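Local coordinates for glideosome-associated protein 50 (Plasmodium falciparum 3D7, PDB 3TGH) that is a component of the glideosome, the motor complex for gliding and host cell invasion, and may help anchor it to the parasite's inner membrane complex, at residues Asn177-Lys180 and Ser181-Ser184; Lys27-Ile30 and Lys31-Val35. All coordinates share one frame; numbering follows the deposited sequence.

Interaction 1: residues Asn177-Lys180 and Ser181-Ser184; sequences NDLK and SQLS
With CG set beside its own backbone N and opposite the carbonyl carbon (chi1 -70°), Leu183 lies alongside Leu179, both side chains pointing the same way. Leu179 has CG well off the position anti to its backbone N, though nearer to that than to any other staggered one (chi1 -146°), and this turn carries one branch to its neighbour: Leu179 CD2 lies 3.7 Å from Leu183 CD1. This is an i to i+4 contact on one face of the helix, and the same two residues are joined by the backbone bond from Leu183 N to Leu179 O.

Four successive i to i+4 bonds define the backbone here as regular alpha helix. The straightest runs from Gln182 N to Asp178 O at 2.8 Å, with an N-H...O angle of 169°. The stretch belongs to helix 169-189, the crossover helix of a beta-alpha-beta unit between strands 148-156 and 192-196 in the calcineurin-like phosphoesterase fold. Leu179, Gln182 and Leu183 all press on Ile155 of strand 148-156, and Leu183 also touches Leu220 of helix 218-223.

Gln182 runs extended along the preceding turn, so that Gln182 OE1 lies 3.4 Å from Leu179 CA. Its NE2 is hydrogen-bonded to His129, which gives this buried amide a fixed polar partner. Asp178 OD2, also buried, forms a salt bridge with Lys174 and accepts a hydrogen bond from the indole N-H of Trp127; two donors should favour its charged form.

Around the helix, Asn177 O serves two donors: Ser181 N at 3.0 Å, and a water that donates a hydrogen bond to it at 2.7 Å. That same water lies 3.0 Å from Ser181 OG, bridging the hydroxyl to the carbonyl one turn back.

Interaction 2: residues Lys27-Ile30 and Lys31-Val35; sequences KQFI and KNERV
Ile30 and Val35 pack where helix 17-32 ends. Ile30 directs CG1 beside its backbone N (chi1 -77°), with CG2 on the carbonyl side; both branches meet the same atom, each lying 4.0 Å from Val35 CB. Val35 crosses Ile30 at a slant: the positive phi of Arg34 (59°) turns the chain out of the helix and leaves Val35 CB pointing back to it. Two bonds into the last turn complete a Schellman motif. Val35 N bonds to Ile30 O at 3.0 Å, within the carbonyl plane, and Arg34 N to Lys31 O at 3.2 Å.

Next to this pair, Phe29 and Glu33 run side by side. The bend of Glu33 at chi2 carries the carboxylate alongside the ring, and the two planes lie within 5° of each other, while Glu33 CG approaches Phe29 CD2 at 4.1 Å. The acid goes on to a salt bridge with Lys289, and the ring meets Phe276 edge-to-face. On the outer side Gln28 stretches away, its CG 3.6 Å from Asn32 ND2, and the two amide planes are steeply inclined to each other.

A water donates to Ile30 O at 2.8 Å and to Val35 O at 2.7 Å, so the final turn is tied to the outgoing chain twice. With both Val35 N and this water as donors, Ile30 O remains hydrogen-bonded at the end of the helix, where the bond goes to the residue five on, and the polar closure sits next to an apolar Ile30-Val35 pair.

Along the chain, strand 4-8 leads into helix 17-32, whose C-terminal end and the turn after it hold interaction 2; the chain then turns into strand 37-40, completing a beta-alpha-beta unit of one mixed sheet. Much later, strand 148-156 passes into helix 169-189, where interaction 1 occupies the middle, before strand 192-196 of the second mixed sheet. Each contact spans adjoining segments, so neither closes a long loop, and they follow in series without nesting or crossing. Their centres are 33 Å apart, on opposite sides of the chain's centre, with nearest atoms about 22 Å apart. Interaction 1 thus belongs to a crossover of one sheet and interaction 2 to that of the other.

Interaction 1: residues Asn177-Lys180 and Ser181-Ser184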
# COMPACT_ATOMS: atom_id res chain seq x y z
N ASN A 177 -17.30 -7.35 0.79
CA ASN A 177 -17.54 -8.59 0.04
C ASN A 177 -16.48 -8.79 -1.05
O ASN A 177 -16.02 -9.91 -1.26
CB ASN A 177 -18.95 -8.61 -0.55
CG ASN A 177 -20.03 -8.81 0.51
OD1 ASN A 177 -19.80 -9.46 1.53
ND2 ASN A 177 -21.21 -8.24 0.28
N ASP A 178 -16.09 -7.72 -1.72
CA ASP A 178 -15.00 -7.81 -2.71
C ASP A 178 -13.69 -8.25 -2.04
O ASP A 178 -12.97 -9.10 -2.56
CB ASP A 178 -14.82 -6.48 -3.43
CG ASP A 178 -15.93 -6.20 -4.44
OD1 ASP A 178 -16.81 -7.06 -4.64
OD2 ASP A 178 -15.93 -5.10 -5.04
N LEU A 179 -13.37 -7.66 -0.89
CA LEU A 179 -12.18 -8.04 -0.13
C LEU A 179 -12.18 -9.54 0.19
O LEU A 179 -11.17 -10.22 -0.00
CB LEU A 179 -12.11 -7.25 1.18
CG LEU A 179 -10.75 -6.84 1.77
CD1 LEU A 179 -10.82 -6.77 3.31
CD2 LEU A 179 -9.57 -7.70 1.32
N LYS A 180 -13.33 -10.05 0.65
CA LYS A 180 -13.46 -11.47 0.95
C LYS A 180 -13.24 -12.33 -0.29
O LYS A 180 -12.58 -13.37 -0.22
CB LYS A 180 -14.82 -11.77 1.59
CG LYS A 180 -14.96 -11.22 3.01
CD LYS A 180 -16.39 -11.36 3.55
CE LYS A 180 -16.49 -10.85 4.98
NZ LYS A 180 -17.89 -10.87 5.52
N SER A 181 -13.79 -11.89 -1.42
CA SER A 181 -13.61 -12.58 -2.70
C SER A 181 -12.15 -12.58 -3.14
O SER A 181 -11.61 -13.61 -3.51
CB SER A 181 -14.49 -11.96 -3.78
OG SER A 181 -15.86 -12.09 -3.46
N GLN A 182 -11.50 -11.42 -3.06
CA GLN A 182 -10.08 -11.31 -3.41
C GLN A 182 -9.21 -12.25 -2.56
O GLN A 182 -8.32 -12.92 -3.08
CB GLN A 182 -9.60 -9.87 -3.23
CG GLN A 182 -10.20 -8.88 -4.21
CD GLN A 182 -10.07 -7.44 -3.76
OE1 GLN A 182 -10.01 -7.15 -2.56
NE2 GLN A 182 -10.04 -6.52 -4.72
N LEU A 183 -9.45 -12.30 -1.25
CA LEU A 183 -8.64 -13.13 -0.37
C LEU A 183 -8.91 -14.62 -0.63
O LEU A 183 -7.98 -15.43 -0.59
CB LEU A 183 -8.90 -12.78 1.10
CG LEU A 183 -8.37 -11.41 1.53
CD1 LEU A 183 -8.99 -11.02 2.89
CD2 LEU A 183 -6.86 -11.40 1.62
N SER A 184 -10.16 -14.96 -0.91
CA SER A 184 -10.54 -16.33 -1.25
C SER A 184 -9.81 -16.85 -2.49
O SER A 184 -9.41 -18.02 -2.54
CB SER A 184 -12.05 -16.42 -1.47
OG SER A 184 -12.44 -17.77 -1.70
O HOH W 1 -17.59 -12.12 -1.04

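Interaction 2: residues Lys27-Ile30 and Lys31-Val35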
# COMPACT_ATOMS: atom_id res chain seq x y z
N LYS A 27 14.33 8.04 -5.30
CA LYS A 27 14.80 7.87 -6.68
C LYS A 27 16.10 7.06 -6.75
O LYS A 27 16.24 6.20 -7.62
CB LYS A 27 15.01 9.23 -7.34
CG LYS A 27 13.73 10.03 -7.59
CD LYS A 27 14.08 11.45 -8.01
CE LYS A 27 12.86 12.33 -8.08
NZ LYS A 27 13.24 13.73 -8.40
N GLN A 28 17.03 7.35 -5.85
CA GLN A 28 18.33 6.66 -5.81
C GLN A 28 18.14 5.16 -5.60
O GLN A 28 18.72 4.35 -6.32
CB GLN A 28 19.20 7.22 -4.69
CG GLN A 28 20.63 6.64 -4.66
CD GLN A 28 21.34 6.88 -3.34
OE1 GLN A 28 20.72 7.22 -2.34
NE2 GLN A 28 22.66 6.67 -3.33
N PHE A 29 17.33 4.80 -4.61
CA PHE A 29 17.08 3.40 -4.28
C PHE A 29 16.28 2.68 -5.36
O PHE A 29 16.56 1.53 -5.67
CB PHE A 29 16.35 3.26 -2.95
CG PHE A 29 17.26 3.25 -1.76
CD1 PHE A 29 17.81 4.42 -1.28
CD2 PHE A 29 17.56 2.06 -1.12
CE1 PHE A 29 18.66 4.41 -0.18
CE2 PHE A 29 18.40 2.04 -0.02
CZ PHE A 29 18.95 3.22 0.45
N ILE A 30 15.28 3.35 -5.91
CA ILE A 30 14.47 2.74 -6.97
C ILE A 30 15.35 2.33 -8.16
O ILE A 30 15.21 1.23 -8.69
CB ILE A 30 13.31 3.66 -7.39
CG1 ILE A 30 12.20 3.58 -6.33
CG2 ILE A 30 12.76 3.26 -8.76
CD1 ILE A 30 11.12 4.60 -6.50
N LYS A 31 16.27 3.22 -8.55
CA LYS A 31 17.22 2.93 -9.61
C LYS A 31 18.18 1.80 -9.21
O LYS A 31 18.30 0.79 -9.91
CB LYS A 31 18.03 4.19 -9.96
CG LYS A 31 19.09 4.00 -11.04
CD LYS A 31 18.47 3.78 -12.41
CE LYS A 31 19.54 3.80 -13.50
NZ LYS A 31 18.96 3.65 -14.86
N ASN A 32 18.84 1.96 -8.07
CA ASN A 32 19.92 1.04 -7.68
C ASN A 32 19.42 -0.36 -7.29
O ASN A 32 20.11 -1.35 -7.54
CB ASN A 32 20.75 1.62 -6.54
CG ASN A 32 21.53 2.85 -6.95
OD1 ASN A 32 21.68 3.14 -8.14
ND2 ASN A 32 22.04 3.58 -5.97
N GLU A 33 18.24 -0.42 -6.68
CA GLU A 33 17.63 -1.68 -6.27
C GLU A 33 16.81 -2.33 -7.38
O GLU A 33 16.30 -3.44 -7.18
CB GLU A 33 16.75 -1.48 -5.03
CG GLU A 33 17.50 -1.13 -3.75
CD GLU A 33 17.96 -2.36 -2.95
OE1 GLU A 33 17.61 -3.50 -3.31
OE2 GLU A 33 18.66 -2.16 -1.94
N ARG A 34 16.68 -1.66 -8.53
CA ARG A 34 15.90 -2.17 -9.66
C ARG A 34 14.43 -2.41 -9.27
O ARG A 34 13.85 -3.45 -9.57
CB ARG A 34 16.53 -3.44 -10.26
CG ARG A 34 17.89 -3.22 -10.92
CD ARG A 34 18.85 -4.38 -10.65
NE ARG A 34 19.91 -4.48 -11.66
CZ ARG A 34 21.05 -5.16 -11.51
NH1 ARG A 34 21.32 -5.81 -10.38
NH2 ARG A 34 21.93 -5.18 -12.50
N VAL A 35 13.85 -1.43 -8.59
CA VAL A 35 12.43 -1.46 -8.26
C VAL A 35 11.62 -1.33 -9.54
O VAL A 35 11.95 -0.51 -10.40
CB VAL A 35 12.07 -0.34 -7.28
CG1 VAL A 35 10.55 -0.15 -7.17
CG2 VAL A 35 12.70 -0.62 -5.89
O HOH W 2 14.19 0.74 -11.29